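Putative carboxymuconolactone decarboxylase (PDB 2QEU) is a putative decarboxylase of the carboxymuconolactone decarboxylase family, perhaps with peroxiredoxin-like activity, and is arranged as a hexamer in the deposited assembly. Local coordinates at the interface of chains A and B and the interface of chains A and C. Coordinates in Å, arbitrary orientation; residue numbers count along the deposited sequence, not the author numbering. Chains: chain A/B/C, Putative carboxymuconolactone decarboxylase.

Contact 1: the interface of chains A and B. Residues chain A 41-42; chain B 52, 55.
A:Glu41 lays its side chain obliquely across B:Thr52, and its carboxylate, carried past the threonine, turns back one oxygen to accept a hydrogen bond from the hydroxyl. This is one flank of a two-fold interface between chains A and B, where helix 40-53 of each subunit offers its N-terminal turn to the C-terminal turn of the other. Stretched out past CG (chi2 178°), the glutamate spans the gap at full length. OG1 of B:Thr52 donates to OE1 of A:Glu41 at 2.7 Å, and OE1 accepts through its anti lone pair, the one pointing away from OE2. The stem of the acid packs too, its CB lying 4.0 Å from CB of B:Thr52. B:Thr52 can serve as a hub because its OG1 stands anti to its own backbone N (chi1 179°), facing chain A, while the methyl takes the place between N and the carbonyl carbon. That methyl, CG2, comes within 3.8 Å of OG1 of A:Thr42, whose side chain runs roughly perpendicular to B:Thr52. B:Lys55, poorly ordered, also comes in square to the glutamate; its amine nitrogen NZ makes a weak hydrogen bond and long salt bridge to OE1 of A:Glu41, 3.3 Å away, which probably adds little fixed geometry. A water completes the network, lying 2.8 Å from the hydroxyl OG1 of A:Thr42 and 2.9 Å from OG1 of B:Thr52.

Contact 2: the interface of chains A and B. Residues chain A 44-45, 48-49; chain B 45, 48-49.
A:Arg48 and B:Arg48 stack their guanidinium groups where two copies of helix 40-53 pack together. Starting at the root of A:Arg48, CB rests 3.8 Å from the methyl CB of B:Ala45. The chain then runs extended from CG to NE, bringing CD to 3.8 Å from NE of B:Arg48. NE points within its plane towards its own helix, where a weak salt bridge of 3.5 Å links it to the carboxylate OD1 of A:Asp44. At the tip, NH1 lies over the rim of the other guanidinium, 3.2 Å from NE of B:Arg48, and NH2 faces its counterpart NH2; the planes are 11° apart. The partners are not conformational twins: chi3 is 175° in A:Arg48 but 68° in B:Arg48, a difference that probably helps the planes lie face to face. Water at the edge of B:Arg48 joins its NE to OD2 of A:Asp44, so one carboxylate serves both arginines and probably offsets their like charges. Beneath them the helices are close, with CB of A:Ala45 only 3.4 Å from CA of the selenomethionine B:Met49, and the reciprocal pair is similar. The small alanines probably allow this approach, and the patch would help hold the A-B pair of the deposited assembly.

Contact 3: the interface of chains A and C. Residues chain A 107, 110, 115, 118; chain C 31, 34-35, 38, 42.
C:Leu35 presses its CD1 methyl against the indole of A:Trp118, forming the apolar centre of this patch between all-helical subunits of the carboxymuconolactone decarboxylase family. The methyl sits over the ring face, 3.6 Å from the centroid of the five-membered ring of A:Trp118, and also covers part of the six-membered ring in a CH-pi contact. It is wedged from another direction by A:Leu107, whose CD2 is 3.6 Å from CD1 of C:Leu35. The second methyl of the leucine has a different neighbour: CD2 meets the CE methyl of the selenomethionine A:Met115 tip to tip at 3.9 Å. A chi1 of -168° swings CG of C:Leu35 away from its backbone N and sends the fork towards chain A, while chi2 parts its branches between indole and selenomethionine.

Farther out, A:Leu107 and C:Thr42 lie alongside one another, pointing opposite ways, CD2 of the leucine 4.1 Å from the CG2 methyl of the threonine. At the far corner of the indole, CH2 of A:Trp118 lies 4.2 Å from CB of C:Tyr38, whose side chain runs roughly perpendicular to the tryptophan. At the polar rim the indole N-H is used: NE1 of A:Trp118 donates to the backbone oxygen O of C:Ala31 at 3.0 Å, bent to 153° at the hydrogen. The acceptor lies nearly in the indole plane, whereas the donor approaches tilted 32° from the carbonyl plane, on the oxygen of a residue in the first turn of helix 30-38.

Contact 4: the interface of chains A and C. Residues chain A 113, 116-117; chain C 79.
C:Arg79 reaches into chain A and caps a backbone carbonyl with its guanidinium, in a part of the A-C interface of the deposited assembly, which is not an exact two-fold and may or may not be biological. Its terminal NH1 donates to O of A:Tyr113 at 2.8 Å, with 152° at the hydrogen. The same oxygen also receives a weaker, more bent bond from NH2 of C:Arg79 at 3.2 Å, so both terminal nitrogens converge on one acceptor. That oxygen lies close to the guanidinium plane, leaving a face for packing. Over the middle of this face sits CB of A:Pro116, 3.6 Å from CZ of C:Arg79. An edge-directed polar grip and an apolar lid together probably restrict how the guanidinium can tilt.

The next layer explains the placement. C:Arg79 is the last residue of helix 65-79, and its chain is bent at chi2 (56°), extended at chi3, then turned again at chi4 to set the guanidinium plane; CG touches the proline as well, 4.0 Å from CG of A:Pro116. On the other side, A:Tyr113 ends helix 99-113, and its carbonyl therefore belongs to a helix C-terminus, where the partial negative charge would probably strengthen its hold on a cationic group. A:Pro116 opens the short helix 116-119 three positions on, so the turn between the two helices sets acceptor and lid side by side. CB of A:Tyr113 also borders the guanidinium, 3.9 Å from NH2 of C:Arg79.

Contact 1: the interface of chains A and B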
loop_
_atom_site.group_PDB
_atom_site.type_symbol
_atom_site.label_atom_id
_atom_site.label_comp_id
_atom_site.label_asym_id
_atom_site.label_seq_id
_atom_site.Cartn_x
_atom_site.Cartn_y
_atom_site.Cartn_z
ATOM N N GLU A 41 -4.251 13.659 24.551
ATOM C CA GLU A 41 -5.654 13.227 24.427
ATOM C C GLU A 41 -5.833 12.136 23.403
ATOM O O GLU A 41 -6.633 11.192 23.565
ATOM C CB GLU A 41 -6.533 14.395 24.062
ATOM C CG GLU A 41 -6.586 15.423 25.149
ATOM C CD GLU A 41 -7.460 16.646 24.731
ATOM O OE1 GLU A 41 -7.834 16.820 23.543
ATOM O OE2 GLU A 41 -7.777 17.430 25.613
ATOM N N THR A 42 -5.073 12.218 22.313
ATOM C CA THR A 42 -5.090 11.119 21.315
ATOM C C THR A 42 -4.479 9.835 21.896
ATOM O O THR A 42 -5.041 8.768 21.725
ATOM C CB THR A 42 -4.399 11.511 19.989
ATOM O OG1 THR A 42 -5.282 12.361 19.259
ATOM C CG2 THR A 42 -4.060 10.313 19.112
ATOM N N THR B 52 -11.318 14.430 19.743
ATOM C CA THR B 52 -10.193 15.317 19.961
ATOM C C THR B 52 -9.503 15.702 18.645
ATOM O O THR B 52 -9.192 16.885 18.423
ATOM C CB THR B 52 -9.186 14.772 21.027
ATOM O OG1 THR B 52 -8.108 15.705 21.134
ATOM C CG2 THR B 52 -8.639 13.418 20.724
ATOM N N LYS B 55 -11.564 18.402 16.732
ATOM C CA LYS B 55 -11.981 19.566 17.461
ATOM C C LYS B 55 -11.930 20.826 16.579
ATOM O O LYS B 55 -10.984 21.026 15.795
ATOM C CB LYS B 55 -11.054 19.715 18.669
ATOM C CG LYS B 55 -11.405 20.719 19.630
ATOM C CD LYS B 55 -10.849 20.364 20.996
ATOM C CE LYS B 55 -9.362 20.378 21.077
ATOM N NZ LYS B 55 -8.921 19.657 22.338
HETATM O O HOH W 1 -5.677 15.095 19.730
#

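Contact 2: the interface of chains A and B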
loop_
_atom_site.group_PDB
_atom_site.type_symbol
_atom_site.label_atom_id
_atom_site.label_comp_id
_atom_site.label_asym_id
_atom_site.label_seq_id
_atom_site.Cartn_x
_atom_site.Cartn_y
_atom_site.Cartn_z
ATOM N N ASP A 44 -4.473 8.981 25.029
ATOM C CA ASP A 44 -5.485 8.456 25.953
ATOM C C ASP A 44 -6.508 7.600 25.223
ATOM O O ASP A 44 -6.721 6.423 25.558
ATOM C CB ASP A 44 -6.216 9.599 26.682
ATOM C CG ASP A 44 -7.160 9.114 27.743
ATOM O OD1 ASP A 44 -6.894 8.100 28.366
ATOM O OD2 ASP A 44 -8.134 9.859 28.020
ATOM N N ALA A 45 -7.161 8.190 24.212
ATOM C CA ALA A 45 -8.202 7.475 23.473
ATOM C C ALA A 45 -7.670 6.251 22.763
ATOM O O ALA A 45 -8.221 5.163 22.821
ATOM C CB ALA A 45 -8.930 8.439 22.490
ATOM N N ARG A 48 -7.037 3.523 25.343
ATOM C CA ARG A 48 -8.331 2.880 25.703
ATOM C C ARG A 48 -8.678 1.820 24.654
ATOM O O ARG A 48 -8.941 0.649 24.982
ATOM C CB ARG A 48 -9.443 3.915 25.816
ATOM C CG ARG A 48 -9.318 4.841 27.002
ATOM C CD ARG A 48 -10.169 6.089 26.840
ATOM N NE ARG A 48 -10.141 6.943 28.028
ATOM C CZ ARG A 48 -11.200 7.243 28.789
ATOM N NH1 ARG A 48 -12.425 6.788 28.517
ATOM N NH2 ARG A 48 -11.030 8.022 29.838
HETATM N N MSE A 49 -8.602 2.208 23.386
HETATM C CA MSE A 49 -8.949 1.300 22.281
HETATM C C MSE A 49 -8.058 0.057 22.347
HETATM O O MSE A 49 -8.524 -1.070 22.215
HETATM C CB MSE A 49 -8.782 2.029 20.928
HETATM C CG MSE A 49 -9.422 1.308 19.818
HETATM SE SE MSE A 49 -9.318 2.298 18.146
HETATM C CE MSE A 49 -7.448 2.068 17.838
ATOM N N ALA B 45 -13.896 4.190 22.190
ATOM C CA ALA B 45 -12.535 4.749 22.270
ATOM C C ALA B 45 -12.180 5.463 20.965
ATOM O O ALA B 45 -11.621 6.554 20.969
ATOM C CB ALA B 45 -11.515 3.670 22.616
ATOM N N ARG B 48 -13.841 8.797 20.869
ATOM C CA ARG B 48 -13.132 9.742 21.741
ATOM C C ARG B 48 -11.929 10.331 21.013
ATOM O O ARG B 48 -11.708 11.549 21.036
ATOM C CB ARG B 48 -12.669 9.041 23.015
ATOM C CG ARG B 48 -13.822 8.675 23.926
ATOM C CD ARG B 48 -13.364 7.985 25.204
ATOM N NE ARG B 48 -12.627 8.866 26.082
ATOM C CZ ARG B 48 -13.171 9.687 26.964
ATOM N NH1 ARG B 48 -14.501 9.762 27.137
ATOM N NH2 ARG B 48 -12.377 10.428 27.698
HETATM N N MSE B 49 -11.191 9.447 20.356
HETATM C CA MSE B 49 -9.991 9.815 19.605
HETATM C C MSE B 49 -10.384 10.810 18.490
HETATM O O MSE B 49 -9.758 11.855 18.285
HETATM C CB MSE B 49 -9.265 8.566 19.005
HETATM C CG MSE B 49 -7.915 8.932 18.421
HETATM SE SE MSE B 49 -7.009 7.350 17.839
HETATM C CE MSE B 49 -8.017 7.089 16.196
HETATM O O HOH W 2 -10.194 9.466 25.833
#

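Contact 3: the interface of chains A and C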
loop_
_atom_site.group_PDB
_atom_site.type_symbol
_atom_site.label_atom_id
_atom_site.label_comp_id
_atom_site.label_asym_id
_atom_site.label_seq_id
_atom_site.Cartn_x
_atom_site.Cartn_y
_atom_site.Cartn_z
ATOM N N LEU A 107 4.418 -16.994 7.448
ATOM C CA LEU A 107 4.398 -17.475 6.092
ATOM C C LEU A 107 3.107 -17.152 5.339
ATOM O O LEU A 107 3.115 -16.936 4.131
ATOM C CB LEU A 107 4.645 -19.009 6.078
ATOM C CG LEU A 107 6.029 -19.444 6.488
ATOM C CD1 LEU A 107 6.015 -20.976 6.666
ATOM C CD2 LEU A 107 7.093 -19.023 5.491
ATOM N N ILE A 110 2.830 -14.337 2.785
ATOM C CA ILE A 110 3.238 -14.524 1.380
ATOM C C ILE A 110 2.070 -14.712 0.439
ATOM O O ILE A 110 2.090 -14.205 -0.681
ATOM C CB ILE A 110 4.277 -15.690 1.255
ATOM C CG1 ILE A 110 5.500 -15.359 2.096
ATOM C CG2 ILE A 110 4.686 -15.985 -0.220
ATOM C CD1 ILE A 110 6.380 -16.623 2.376
HETATM N N MSE A 115 6.399 -12.521 -1.545
HETATM C CA MSE A 115 7.598 -12.886 -0.825
HETATM C C MSE A 115 8.100 -11.761 0.139
HETATM O O MSE A 115 8.712 -12.082 1.171
HETATM C CB MSE A 115 8.706 -13.333 -1.781
HETATM C CG MSE A 115 9.947 -13.851 -1.069
HETATM SE SE MSE A 115 9.624 -15.226 0.314
HETATM C CE MSE A 115 8.710 -16.500 -0.850
ATOM N N TRP A 118 7.728 -11.967 3.904
ATOM C CA TRP A 118 8.779 -12.684 4.636
ATOM C C TRP A 118 10.092 -11.904 4.564
ATOM O O TRP A 118 10.761 -11.673 5.576
ATOM C CB TRP A 118 8.983 -14.077 4.017
ATOM C CG TRP A 118 10.177 -14.766 4.504
ATOM C CD1 TRP A 118 11.413 -14.817 3.886
ATOM C CD2 TRP A 118 10.307 -15.569 5.708
ATOM N NE1 TRP A 118 12.272 -15.554 4.648
ATOM C CE2 TRP A 118 11.629 -16.032 5.754
ATOM C CE3 TRP A 118 9.432 -15.918 6.753
ATOM C CZ2 TRP A 118 12.105 -16.835 6.800
ATOM C CZ3 TRP A 118 9.914 -16.699 7.800
ATOM C CH2 TRP A 118 11.231 -17.150 7.804
ATOM N N ALA C 31 17.288 -13.521 2.297
ATOM C CA ALA C 31 15.909 -13.762 2.723
ATOM C C ALA C 31 15.503 -15.184 2.361
ATOM O O ALA C 31 14.826 -15.842 3.138
ATOM C CB ALA C 31 14.935 -12.764 2.101
ATOM N N GLN C 34 17.225 -17.835 4.495
ATOM C CA GLN C 34 16.497 -17.947 5.766
ATOM C C GLN C 34 15.206 -18.743 5.579
ATOM O O GLN C 34 14.899 -19.595 6.397
ATOM C CB GLN C 34 16.195 -16.557 6.407
ATOM C CG GLN C 34 16.384 -16.554 7.958
ATOM C CD GLN C 34 15.729 -15.348 8.691
ATOM O OE1 GLN C 34 15.792 -14.218 8.221
ATOM N NE2 GLN C 34 15.160 -15.597 9.865
ATOM N N LEU C 35 14.470 -18.471 4.497
ATOM C CA LEU C 35 13.238 -19.215 4.190
ATOM C C LEU C 35 13.558 -20.711 4.045
ATOM O O LEU C 35 12.819 -21.549 4.530
ATOM C CB LEU C 35 12.597 -18.773 2.894
ATOM C CG LEU C 35 11.155 -19.298 2.671
ATOM C CD1 LEU C 35 10.177 -18.601 3.623
ATOM C CD2 LEU C 35 10.739 -19.109 1.194
ATOM N N TYR C 38 14.099 -22.198 7.652
ATOM C CA TYR C 38 12.960 -22.236 8.561
ATOM C C TYR C 38 11.665 -22.777 8.004
ATOM O O TYR C 38 10.758 -23.128 8.773
ATOM C CB TYR C 38 12.725 -20.820 9.082
ATOM C CG TYR C 38 13.812 -20.371 10.018
ATOM C CD1 TYR C 38 14.030 -21.027 11.199
ATOM C CD2 TYR C 38 14.583 -19.263 9.728
ATOM C CE1 TYR C 38 15.028 -20.621 12.081
ATOM C CE2 TYR C 38 15.576 -18.842 10.592
ATOM C CZ TYR C 38 15.789 -19.522 11.763
ATOM O OH TYR C 38 16.771 -19.102 12.630
ATOM N N THR C 42 7.988 -24.622 2.069
ATOM C CA THR C 42 7.584 -23.349 1.419
ATOM C C THR C 42 8.629 -22.864 0.430
ATOM O O THR C 42 8.287 -22.471 -0.681
ATOM C CB THR C 42 7.188 -22.231 2.449
ATOM O OG1 THR C 42 5.908 -22.563 2.993
ATOM C CG2 THR C 42 7.136 -20.812 1.792
#

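Contact 4: the interface of chains A and C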
loop_
_atom_site.group_PDB
_atom_site.type_symbol
_atom_site.label_atom_id
_atom_site.label_comp_id
_atom_site.label_asym_id
_atom_site.label_seq_id
_atom_site.Cartn_x
_atom_site.Cartn_y
_atom_site.Cartn_z
ATOM N N TYR A 113 0.486 -11.014 0.293
ATOM C CA TYR A 113 1.379 -9.903 0.089
ATOM C C TYR A 113 2.754 -10.264 -0.520
ATOM O O TYR A 113 3.649 -9.418 -0.584
ATOM C CB TYR A 113 1.549 -9.135 1.403
ATOM C CG TYR A 113 0.386 -8.195 1.637
ATOM C CD1 TYR A 113 0.374 -6.894 1.068
ATOM C CD2 TYR A 113 -0.705 -8.560 2.408
ATOM C CE1 TYR A 113 -0.719 -6.023 1.254
ATOM C CE2 TYR A 113 -1.769 -7.676 2.605
ATOM C CZ TYR A 113 -1.752 -6.408 2.060
ATOM O OH TYR A 113 -2.781 -5.471 2.181
ATOM N N PRO A 116 7.956 -10.473 -0.221
ATOM C CA PRO A 116 8.365 -9.416 0.746
ATOM C C PRO A 116 7.724 -9.471 2.126
ATOM O O PRO A 116 8.299 -8.953 3.116
ATOM C CB PRO A 116 8.007 -8.109 0.016
ATOM C CG PRO A 116 8.044 -8.478 -1.446
ATOM C CD PRO A 116 7.575 -9.876 -1.527
ATOM N N ALA A 117 6.565 -10.117 2.241
ATOM C CA ALA A 117 5.939 -10.349 3.531
ATOM C C ALA A 117 6.855 -11.138 4.481
ATOM O O ALA A 117 6.731 -11.019 5.708
ATOM C CB ALA A 117 4.620 -11.026 3.381
ATOM N N ARG C 79 7.626 -1.545 -4.101
ATOM C CA ARG C 79 7.500 -2.189 -2.795
ATOM C C ARG C 79 8.564 -1.670 -1.819
ATOM O O ARG C 79 8.487 -1.960 -0.617
ATOM C CB ARG C 79 7.569 -3.709 -2.987
ATOM C CG ARG C 79 7.246 -4.545 -1.757
ATOM C CD ARG C 79 5.860 -4.240 -1.123
ATOM N NE ARG C 79 5.594 -5.123 0.036
ATOM C CZ ARG C 79 4.923 -6.280 0.001
ATOM N NH1 ARG C 79 4.363 -6.721 -1.115
ATOM N NH2 ARG C 79 4.795 -6.987 1.120
#

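Contact 1 and contact 2 are neighbouring parts of one two-fold seam, their C-alpha centres about 9 Å apart, and both rest mainly on helix 40-53 of chains A and B. Contact 3 and contact 4, about 11 Å apart, share the end of helix 99-113 and helix 116-119 of chain A as the surface offered to chain C. Between the pairs the centres lie about 31 to 41 Å apart, so chain A binds its neighbours through well-separated surfaces. Helix 40-53 nevertheless recurs in contact 3 through C:Thr42. Such distinct surfaces can link six copies, although the hexamer may or may not be the biological form.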